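PDB 4XJW: sialidase B from Streptococcus pneumoniae serotype 4, which cleaves terminal alpha-linked sialic acid residues from oligosaccharides, glycoproteins and glycolipids as a family 33 glycoside hydrolase. Local coordinates for residues Y205-T210 / Y613-I618; L220-A225 / I288-V293; G627-K632 / N645-I650. The protein carries 1 engineered substitution. One frame throughout, in Å; residues are numbered along the deposited sequence.

Contact 1: Y205-T210 / Y613-I618; sequences YFRIPT and YAYSAI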
loop_
_atom_site.group_PDB
_atom_site.type_symbol
_atom_site.label_atom_id
_atom_site.label_comp_id
_atom_site.label_asym_id
_atom_site.label_seq_id
_atom_site.Cartn_x
_atom_site.Cartn_y
_atom_site.Cartn_z
ATOM N N TYR A 205 -3.008 -3.830 -7.185
ATOM C CA TYR A 205 -2.940 -2.880 -6.061
ATOM C C TYR A 205 -2.084 -3.427 -4.933
ATOM O O TYR A 205 -1.989 -4.641 -4.757
ATOM C CB TYR A 205 -4.349 -2.532 -5.556
ATOM C CG TYR A 205 -5.246 -2.111 -6.696
ATOM C CD1 TYR A 205 -5.211 -0.802 -7.187
ATOM C CD2 TYR A 205 -6.044 -3.045 -7.339
ATOM C CE1 TYR A 205 -5.996 -0.422 -8.272
ATOM C CE2 TYR A 205 -6.827 -2.682 -8.420
ATOM C CZ TYR A 205 -6.792 -1.386 -8.882
ATOM O OH TYR A 205 -7.557 -1.057 -9.967
ATOM N N PHE A 206 -1.455 -2.526 -4.181
ATOM C CA PHE A 206 -0.609 -2.918 -3.054
ATOM C C PHE A 206 -0.843 -1.971 -1.907
ATOM O O PHE A 206 -1.098 -0.782 -2.120
ATOM C CB PHE A 206 0.875 -2.902 -3.441
ATOM C CG PHE A 206 1.197 -3.847 -4.542
ATOM C CD1 PHE A 206 1.431 -5.186 -4.271
ATOM C CD2 PHE A 206 1.194 -3.414 -5.856
ATOM C CE1 PHE A 206 1.680 -6.073 -5.289
ATOM C CE2 PHE A 206 1.468 -4.294 -6.887
ATOM C CZ PHE A 206 1.697 -5.629 -6.605
ATOM N N ARG A 207 -0.767 -2.503 -0.688
ATOM C CA ARG A 207 -0.923 -1.694 0.519
ATOM C C ARG A 207 -0.124 -2.355 1.626
ATOM O O ARG A 207 0.241 -3.535 1.538
ATOM C CB ARG A 207 -2.394 -1.568 0.978
ATOM C CG ARG A 207 -3.236 -0.467 0.267
ATOM C CD ARG A 207 -4.191 0.244 1.252
ATOM N NE ARG A 207 -3.525 1.019 2.294
ATOM C CZ ARG A 207 -4.136 1.517 3.375
ATOM N NH1 ARG A 207 -5.439 1.312 3.548
ATOM N NH2 ARG A 207 -3.442 2.223 4.292
ATOM N N ILE A 208 0.135 -1.586 2.677
ATOM C CA ILE A 208 0.704 -2.095 3.926
ATOM C C ILE A 208 2.141 -2.633 3.767
ATOM O O ILE A 208 2.397 -3.813 3.991
ATOM C CB ILE A 208 -0.178 -3.199 4.585
ATOM C CG1 ILE A 208 -1.679 -2.950 4.394
ATOM C CG2 ILE A 208 0.110 -3.271 6.069
ATOM C CD1 ILE A 208 -2.182 -1.624 4.960
ATOM N N PRO A 209 3.085 -1.760 3.396
ATOM C CA PRO A 209 4.472 -2.184 3.163
ATOM C C PRO A 209 5.221 -2.444 4.458
ATOM O O PRO A 209 4.939 -1.820 5.493
ATOM C CB PRO A 209 5.090 -0.959 2.495
ATOM C CG PRO A 209 4.280 0.204 3.025
ATOM C CD PRO A 209 2.884 -0.325 3.123
ATOM N N THR A 210 6.203 -3.342 4.388
ATOM C CA THR A 210 7.135 -3.588 5.488
ATOM C C THR A 210 8.557 -3.636 4.924
ATOM O O THR A 210 8.754 -3.853 3.721
ATOM C CB THR A 210 6.838 -4.891 6.266
ATOM O OG1 THR A 210 7.382 -6.012 5.558
ATOM C CG2 THR A 210 5.320 -5.088 6.484
ATOM N N TYR A 613 0.766 10.713 2.027
ATOM C CA TYR A 613 1.695 9.838 2.730
ATOM C C TYR A 613 0.911 9.086 3.783
ATOM O O TYR A 613 0.347 9.699 4.690
ATOM C CB TYR A 613 2.792 10.670 3.399
ATOM C CG TYR A 613 3.974 9.869 3.918
ATOM C CD1 TYR A 613 3.976 9.294 5.193
ATOM C CD2 TYR A 613 5.109 9.721 3.140
ATOM C CE1 TYR A 613 5.104 8.571 5.667
ATOM C CE2 TYR A 613 6.221 9.017 3.589
ATOM C CZ TYR A 613 6.209 8.439 4.843
ATOM O OH TYR A 613 7.343 7.753 5.234
ATOM N N ALA A 614 0.836 7.766 3.660
ATOM C CA ALA A 614 0.000 6.987 4.558
ATOM C C ALA A 614 0.814 5.960 5.336
ATOM O O ALA A 614 1.696 6.346 6.092
ATOM C CB ALA A 614 -1.200 6.367 3.812
ATOM N N TYR A 615 0.522 4.673 5.183
ATOM C CA TYR A 615 1.302 3.669 5.887
ATOM C C TYR A 615 2.723 3.637 5.335
ATOM O O TYR A 615 2.969 3.960 4.160
ATOM C CB TYR A 615 0.682 2.272 5.794
ATOM C CG TYR A 615 -0.515 2.024 6.678
ATOM C CD1 TYR A 615 -1.468 3.011 6.905
ATOM C CD2 TYR A 615 -0.726 0.779 7.249
ATOM C CE1 TYR A 615 -2.581 2.756 7.697
ATOM C CE2 TYR A 615 -1.830 0.524 8.037
ATOM C CZ TYR A 615 -2.759 1.511 8.240
ATOM O OH TYR A 615 -3.874 1.259 9.018
ATOM N N SER A 616 3.654 3.250 6.195
ATOM C CA SER A 616 5.052 3.316 5.832
ATOM C C SER A 616 5.895 2.266 6.521
ATOM O O SER A 616 5.542 1.708 7.563
ATOM C CB SER A 616 5.598 4.710 6.132
ATOM O OG SER A 616 5.683 4.914 7.537
ATOM N N ALA A 617 7.042 2.008 5.898
ATOM C CA ALA A 617 8.037 1.093 6.417
ATOM C C ALA A 617 9.394 1.778 6.357
ATOM O O ALA A 617 9.756 2.380 5.329
ATOM C CB ALA A 617 8.031 -0.191 5.590
ATOM N N ILE A 618 10.148 1.701 7.455
ATOM C CA ILE A 618 11.517 2.204 7.444
ATOM C C ILE A 618 12.519 1.189 7.973
ATOM O O ILE A 618 12.233 0.418 8.891
ATOM C CB ILE A 618 11.664 3.546 8.201
ATOM C CG1 ILE A 618 11.199 3.427 9.656
ATOM C CG2 ILE A 618 10.925 4.674 7.456
ATOM C CD1 ILE A 618 11.526 4.682 10.466
HETATM O O HOH W 1 5.666 -0.987 8.023
#

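Contact 2: L220-A225 / I288-V293; sequences LSSIDA and IDSSIV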
loop_
_atom_site.group_PDB
_atom_site.type_symbol
_atom_site.label_atom_id
_atom_site.label_comp_id
_atom_site.label_asym_id
_atom_site.label_seq_id
_atom_site.Cartn_x
_atom_site.Cartn_y
_atom_site.Cartn_z
ATOM N N LEU A 220 14.612 -7.297 3.366
ATOM C CA LEU A 220 13.392 -8.010 2.987
ATOM C C LEU A 220 12.203 -7.064 3.099
ATOM O O LEU A 220 12.149 -6.212 4.000
ATOM C CB LEU A 220 13.174 -9.212 3.909
ATOM C CG LEU A 220 12.010 -10.172 3.632
ATOM C CD1 LEU A 220 12.190 -10.807 2.263
ATOM C CD2 LEU A 220 11.904 -11.244 4.724
ATOM N N SER A 221 11.264 -7.192 2.167
ATOM C CA SER A 221 10.023 -6.411 2.218
ATOM C C SER A 221 8.840 -7.333 2.046
ATOM O O SER A 221 8.863 -8.235 1.221
ATOM C CB SER A 221 10.019 -5.343 1.112
ATOM O OG SER A 221 8.758 -4.666 1.021
ATOM N N SER A 222 7.793 -7.104 2.835
ATOM C CA SER A 222 6.505 -7.757 2.583
ATOM C C SER A 222 5.416 -6.725 2.321
ATOM O O SER A 222 5.603 -5.529 2.581
ATOM C CB SER A 222 6.098 -8.717 3.707
ATOM O OG SER A 222 5.880 -8.051 4.934
ATOM N N ILE A 223 4.294 -7.194 1.778
ATOM C CA ILE A 223 3.236 -6.306 1.307
ATOM C C ILE A 223 1.940 -7.082 1.171
ATOM O O ILE A 223 1.957 -8.304 0.997
ATOM C CB ILE A 223 3.636 -5.671 -0.058
ATOM C CG1 ILE A 223 2.763 -4.465 -0.400
ATOM C CG2 ILE A 223 3.496 -6.654 -1.204
ATOM C CD1 ILE A 223 3.485 -3.193 -0.379
ATOM N N ASP A 224 0.821 -6.374 1.291
ATOM C CA ASP A 224 -0.477 -6.887 0.853
ATOM C C ASP A 224 -0.561 -6.713 -0.657
ATOM O O ASP A 224 -0.489 -5.587 -1.149
ATOM C CB ASP A 224 -1.617 -6.046 1.436
ATOM C CG ASP A 224 -1.962 -6.367 2.884
ATOM O OD1 ASP A 224 -1.125 -6.845 3.675
ATOM O OD2 ASP A 224 -3.125 -6.072 3.242
ATOM N N ALA A 225 -0.696 -7.823 -1.379
ATOM C CA ALA A 225 -0.986 -7.816 -2.799
ATOM C C ALA A 225 -2.519 -7.832 -2.858
ATOM O O ALA A 225 -3.140 -8.855 -2.571
ATOM C CB ALA A 225 -0.394 -9.053 -3.466
ATOM N N ILE A 288 -4.123 -10.300 5.529
ATOM C CA ILE A 288 -4.028 -8.846 5.589
ATOM C C ILE A 288 -3.116 -8.436 6.737
ATOM O O ILE A 288 -3.153 -9.060 7.788
ATOM C CB ILE A 288 -5.442 -8.212 5.678
ATOM C CG1 ILE A 288 -5.363 -6.684 5.829
ATOM C CG2 ILE A 288 -6.258 -8.864 6.814
ATOM C CD1 ILE A 288 -6.698 -5.983 5.570
ATOM N N ASP A 289 -2.274 -7.419 6.506
ATOM C CA ASP A 289 -1.389 -6.856 7.542
ATOM C C ASP A 289 -0.288 -7.811 7.984
ATOM O O ASP A 289 -0.479 -8.628 8.884
ATOM C CB ASP A 289 -2.181 -6.346 8.765
ATOM C CG ASP A 289 -3.069 -5.165 8.433
ATOM O OD1 ASP A 289 -2.962 -4.630 7.309
ATOM O OD2 ASP A 289 -3.891 -4.767 9.291
ATOM N N SER A 290 0.872 -7.692 7.352
ATOM C CA SER A 290 1.982 -8.581 7.652
ATOM C C SER A 290 3.065 -7.918 8.486
ATOM O O SER A 290 3.169 -6.681 8.538
ATOM C CB SER A 290 2.584 -9.165 6.368
ATOM O OG SER A 290 3.197 -8.164 5.569
ATOM N N SER A 291 3.895 -8.756 9.102
ATOM C CA SER A 291 4.977 -8.290 9.968
ATOM C C SER A 291 6.123 -9.299 9.920
ATOM O O SER A 291 5.877 -10.513 9.881
ATOM C CB SER A 291 4.482 -8.118 11.409
ATOM O OG SER A 291 5.390 -7.319 12.140
ATOM N N ILE A 292 7.364 -8.802 9.935
ATOM C CA ILE A 292 8.557 -9.642 9.769
ATOM C C ILE A 292 9.538 -9.505 10.936
ATOM O O ILE A 292 9.717 -8.413 11.474
ATOM C CB ILE A 292 9.307 -9.275 8.476
ATOM C CG1 ILE A 292 8.497 -9.677 7.251
ATOM C CG2 ILE A 292 10.664 -9.977 8.409
ATOM C CD1 ILE A 292 9.068 -9.088 5.961
ATOM N N VAL A 293 10.181 -10.609 11.316
ATOM C CA VAL A 293 11.303 -10.554 12.240
ATOM C C VAL A 293 12.298 -11.637 11.854
ATOM O O VAL A 293 11.939 -12.610 11.180
ATOM C CB VAL A 293 10.816 -10.750 13.696
ATOM C CG1 VAL A 293 10.562 -12.223 13.960
ATOM C CG2 VAL A 293 11.846 -10.216 14.678
HETATM O O HOH W 2 1.377 -6.357 4.671
#

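Contact 3: G627-K632 / N645-I650; sequences GVLFEK and NVVQYI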
loop_
_atom_site.group_PDB
_atom_site.type_symbol
_atom_site.label_atom_id
_atom_site.label_comp_id
_atom_site.label_asym_id
_atom_site.label_seq_id
_atom_site.Cartn_x
_atom_site.Cartn_y
_atom_site.Cartn_z
ATOM N N GLY A 627 16.192 3.229 4.246
ATOM C CA GLY A 627 15.229 2.912 3.205
ATOM C C GLY A 627 13.815 3.136 3.709
ATOM O O GLY A 627 13.497 2.787 4.852
ATOM N N VAL A 628 12.979 3.737 2.862
ATOM C CA VAL A 628 11.579 4.022 3.198
ATOM C C VAL A 628 10.712 3.461 2.074
ATOM O O VAL A 628 10.909 3.792 0.909
ATOM C CB VAL A 628 11.317 5.536 3.365
ATOM C CG1 VAL A 628 9.906 5.778 3.872
ATOM C CG2 VAL A 628 12.326 6.170 4.317
ATOM N N LEU A 629 9.793 2.569 2.424
ATOM C CA LEU A 629 8.800 2.056 1.492
ATOM C C LEU A 629 7.450 2.519 2.026
ATOM O O LEU A 629 7.070 2.181 3.144
ATOM C CB LEU A 629 8.858 0.532 1.425
ATOM C CG LEU A 629 7.894 -0.140 0.456
ATOM C CD1 LEU A 629 8.220 0.266 -0.971
ATOM C CD2 LEU A 629 7.965 -1.657 0.620
ATOM N N PHE A 630 6.739 3.311 1.239
ATOM C CA PHE A 630 5.552 3.965 1.785
ATOM C C PHE A 630 4.435 4.136 0.771
ATOM O O PHE A 630 4.671 4.168 -0.450
ATOM C CB PHE A 630 5.931 5.332 2.362
ATOM C CG PHE A 630 6.369 6.332 1.320
ATOM C CD1 PHE A 630 7.674 6.330 0.834
ATOM C CD2 PHE A 630 5.472 7.278 0.827
ATOM C CE1 PHE A 630 8.086 7.253 -0.136
ATOM C CE2 PHE A 630 5.880 8.206 -0.126
ATOM C CZ PHE A 630 7.176 8.196 -0.608
ATOM N N GLU A 631 3.217 4.277 1.295
ATOM C CA GLU A 631 2.054 4.562 0.487
ATOM C C GLU A 631 2.042 6.049 0.160
ATOM O O GLU A 631 1.730 6.871 1.018
ATOM C CB GLU A 631 0.794 4.161 1.270
ATOM C CG GLU A 631 0.662 2.639 1.481
ATOM C CD GLU A 631 -0.492 2.258 2.392
ATOM O OE1 GLU A 631 -1.037 3.136 3.109
ATOM O OE2 GLU A 631 -0.891 1.071 2.359
ATOM N N LYS A 632 2.384 6.405 -1.073
ATOM C CA LYS A 632 2.399 7.808 -1.484
ATOM C C LYS A 632 1.016 8.260 -1.964
ATOM O O LYS A 632 0.822 8.673 -3.112
ATOM C CB LYS A 632 3.464 8.084 -2.555
ATOM C CG LYS A 632 3.774 9.576 -2.697
ATOM C CD LYS A 632 4.767 9.876 -3.798
ATOM C CE LYS A 632 5.027 11.373 -3.881
ATOM N NZ LYS A 632 5.876 11.829 -2.754
ATOM N N ASN A 645 0.507 1.541 -8.272
ATOM C CA ASN A 645 1.909 1.955 -8.220
ATOM C C ASN A 645 2.137 3.219 -7.409
ATOM O O ASN A 645 2.913 4.106 -7.800
ATOM C CB ASN A 645 2.485 2.091 -9.639
ATOM C CG ASN A 645 2.659 0.761 -10.327
ATOM O OD1 ASN A 645 2.309 -0.283 -9.783
ATOM N ND2 ASN A 645 3.194 0.791 -11.546
ATOM N N VAL A 646 1.467 3.278 -6.260
ATOM C CA VAL A 646 1.651 4.369 -5.302
ATOM C C VAL A 646 2.494 3.971 -4.085
ATOM O O VAL A 646 2.922 4.840 -3.332
ATOM C CB VAL A 646 0.307 4.964 -4.855
ATOM C CG1 VAL A 646 -0.328 5.748 -6.010
ATOM C CG2 VAL A 646 -0.632 3.850 -4.348
ATOM N N VAL A 647 2.738 2.666 -3.904
ATOM C CA VAL A 647 3.675 2.207 -2.870
ATOM C C VAL A 647 5.066 2.276 -3.503
ATOM O O VAL A 647 5.357 1.583 -4.481
ATOM C CB VAL A 647 3.376 0.779 -2.384
ATOM C CG1 VAL A 647 4.428 0.318 -1.358
ATOM C CG2 VAL A 647 1.974 0.707 -1.753
ATOM N N GLN A 648 5.890 3.165 -2.963
ATOM C CA GLN A 648 7.173 3.526 -3.563
ATOM C C GLN A 648 8.297 3.503 -2.543
ATOM O O GLN A 648 8.070 3.659 -1.346
ATOM C CB GLN A 648 7.055 4.924 -4.180
ATOM C CG GLN A 648 6.011 4.996 -5.281
ATOM C CD GLN A 648 5.858 6.365 -5.892
ATOM O OE1 GLN A 648 6.482 7.333 -5.464
ATOM N NE2 GLN A 648 4.994 6.455 -6.913
ATOM N N TYR A 649 9.514 3.288 -3.041
ATOM C CA TYR A 649 10.709 3.129 -2.208
ATOM C C TYR A 649 11.710 4.254 -2.476
ATOM O O TYR A 649 12.042 4.551 -3.637
ATOM C CB TYR A 649 11.375 1.777 -2.510
ATOM C CG TYR A 649 12.692 1.565 -1.770
ATOM C CD1 TYR A 649 12.694 1.174 -0.443
ATOM C CD2 TYR A 649 13.923 1.771 -2.402
ATOM C CE1 TYR A 649 13.891 0.980 0.249
ATOM C CE2 TYR A 649 15.132 1.582 -1.713
ATOM C CZ TYR A 649 15.097 1.187 -0.385
ATOM O OH TYR A 649 16.262 0.998 0.331
ATOM N N ILE A 650 12.208 4.863 -1.403
ATOM C CA ILE A 650 13.276 5.857 -1.522
ATOM C C ILE A 650 14.444 5.517 -0.595
ATOM O O ILE A 650 14.277 4.793 0.390
ATOM C CB ILE A 650 12.786 7.287 -1.233
ATOM C CG1 ILE A 650 12.214 7.385 0.186
ATOM C CG2 ILE A 650 11.746 7.733 -2.272
ATOM C CD1 ILE A 650 11.906 8.801 0.636
#

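Contact 1: Y205-T210 / Y613-I618
Arg207 reaches over one face of the Tyr615 ring with a corner of its guanidinium. Arg207 NH2 stands 3.4 Å from Tyr615 CD1, off the ring centre toward the rim. Arg207 CZ lies 4.8 Å from the Tyr615 ring centroid and 14° off the normal, a cation-pi contact. The guanidinium is tilted steeply, its plane 75° from that of the ring, so that it presents its edge and does not stack flat. Bent at chi2 and chi3 (65°), the arginine chain brings NE to a salt bridge with Glu631. Ile208 lies alongside the tyrosine, both side chains pointing the same way; its CD1 meets Tyr615 CD2 at 3.6 Å and also sits over one guanidinium face, toward its rim. Farther along, Pro209 packs its CD on Tyr615 CB and its CB on Ala617 CB, which approaches Thr210 CA to 3.5 Å. A water donates to both Pro209 O and Ser616 O, joining two backbones that make no direct hydrogen bond here. Tyr615 OH bonds to Glu503, the predicted catalytic glutamate. Glu503, the likely nucleophile Tyr615 and the probable substrate-binding Arg207 together are consistent with the tyrosine-glutamate active site of a sialidase beta-propeller.

Contact 2: L220-A225 / I288-V293
Ser222 and Ser290 meet hydroxyl to hydroxyl, OG to OG at 2.8 Å, between two strands that run antiparallel with their axes 6.6 Å apart, too far for backbone pairing. Each OG sits between its own backbone N and carbonyl carbon (chi1 64° and 66°), and the two bridge the gap. Ser222 OG has a further bond to Thr210 OG1, so this buried hydroxyl links three strands. Asp224 supplies the other polar crossing: its OD1 accepts the Asp289 N-H through the syn lone pair at 3.1 Å, with an N-H...O angle of 147°. A water donates to Asp224 OD1 at 2.7 Å and accepts from Ser290 N at 3.0 Å. Two successive backbone amides of 288-293 are thus satisfied by one carboxylate oxygen, one directly and one through water. Asp224 OD2 makes a salt bridge with Arg226, which probably eases the repulsion between Asp224 OD2 and Asp289 OD1, 4.3 Å apart. Beyond the serines the contact turns apolar: the Leu220 and Ile292 side chains cross at about a right angle, CD2 touching CD1. Such side-chain and water links between strands of separate sheets fit the packing of adjacent blades in a beta-propeller.

Contact 3: G627-K632 / N645-I650
Leu629 drops its CD1 into a hollow on the neighbouring strand, touching Val647 CG1 and Tyr649 CB, each at 3.8 Å, with Gln648 O 3.4 Å from Leu629 CD1. On the same face Glu631 and Val647 lie side by side, CG against CG2. The Tyr649 ring meets the 627-628 backbone obliquely, CD1 beside Val628 O; Gly627, having no side chain, lets the Tyr649 OH lie 3.6 Å from its CA. On the other face Val628 CB packs on Ile650 CG1, and the Phe630 ring meets Gln648 O obliquely, CD1 nearest, with Phe630 CE1 4.1 Å from Ile650 CG1. Lys632 CD passes Gln648 OE1 at 3.5 Å, and its NZ goes on to a salt bridge with Asp607, while OE1 accepts a bond from Trp96. Between the two layers of side chains the backbones pair antiparallel in regular register, Val628 with Ile650 and Phe630 with Gln648 as hydrogen-bonded pairs, and Lys632 N adds a 2.8 Å bond to Val646 O. Strand 626-631 is the middle one of three, flanked by 616-620 and 647-652. Pro209 of strand 205-213 covers the Leu629, Glu631 and Val647 face, and Tyr613 stacks on Phe630 from the opposite face.

In the fold
Along the chain from the N terminus, 205-210 opens contact 1. Strand 219-226 follows at once in the same sheet, and contact 2 joins it to 286-294 of another sheet, closing a loop of 62 residues nested inside the far longer loop of contact 1. That longer loop closes, with 402 residues between its segments, when 613-618 returns beside 205-210. Contact 3 then comes in series, a hairpin-like pairing with a 12-residue connection. Contacts 1 and 3 meet through the Arg207-Glu631 salt bridge, contacts 1 and 2 through Thr210 and Ser222. Contacts 1 and 2 thus join different propeller sheets near the active site, while contact 3 pairs strands inside the last one.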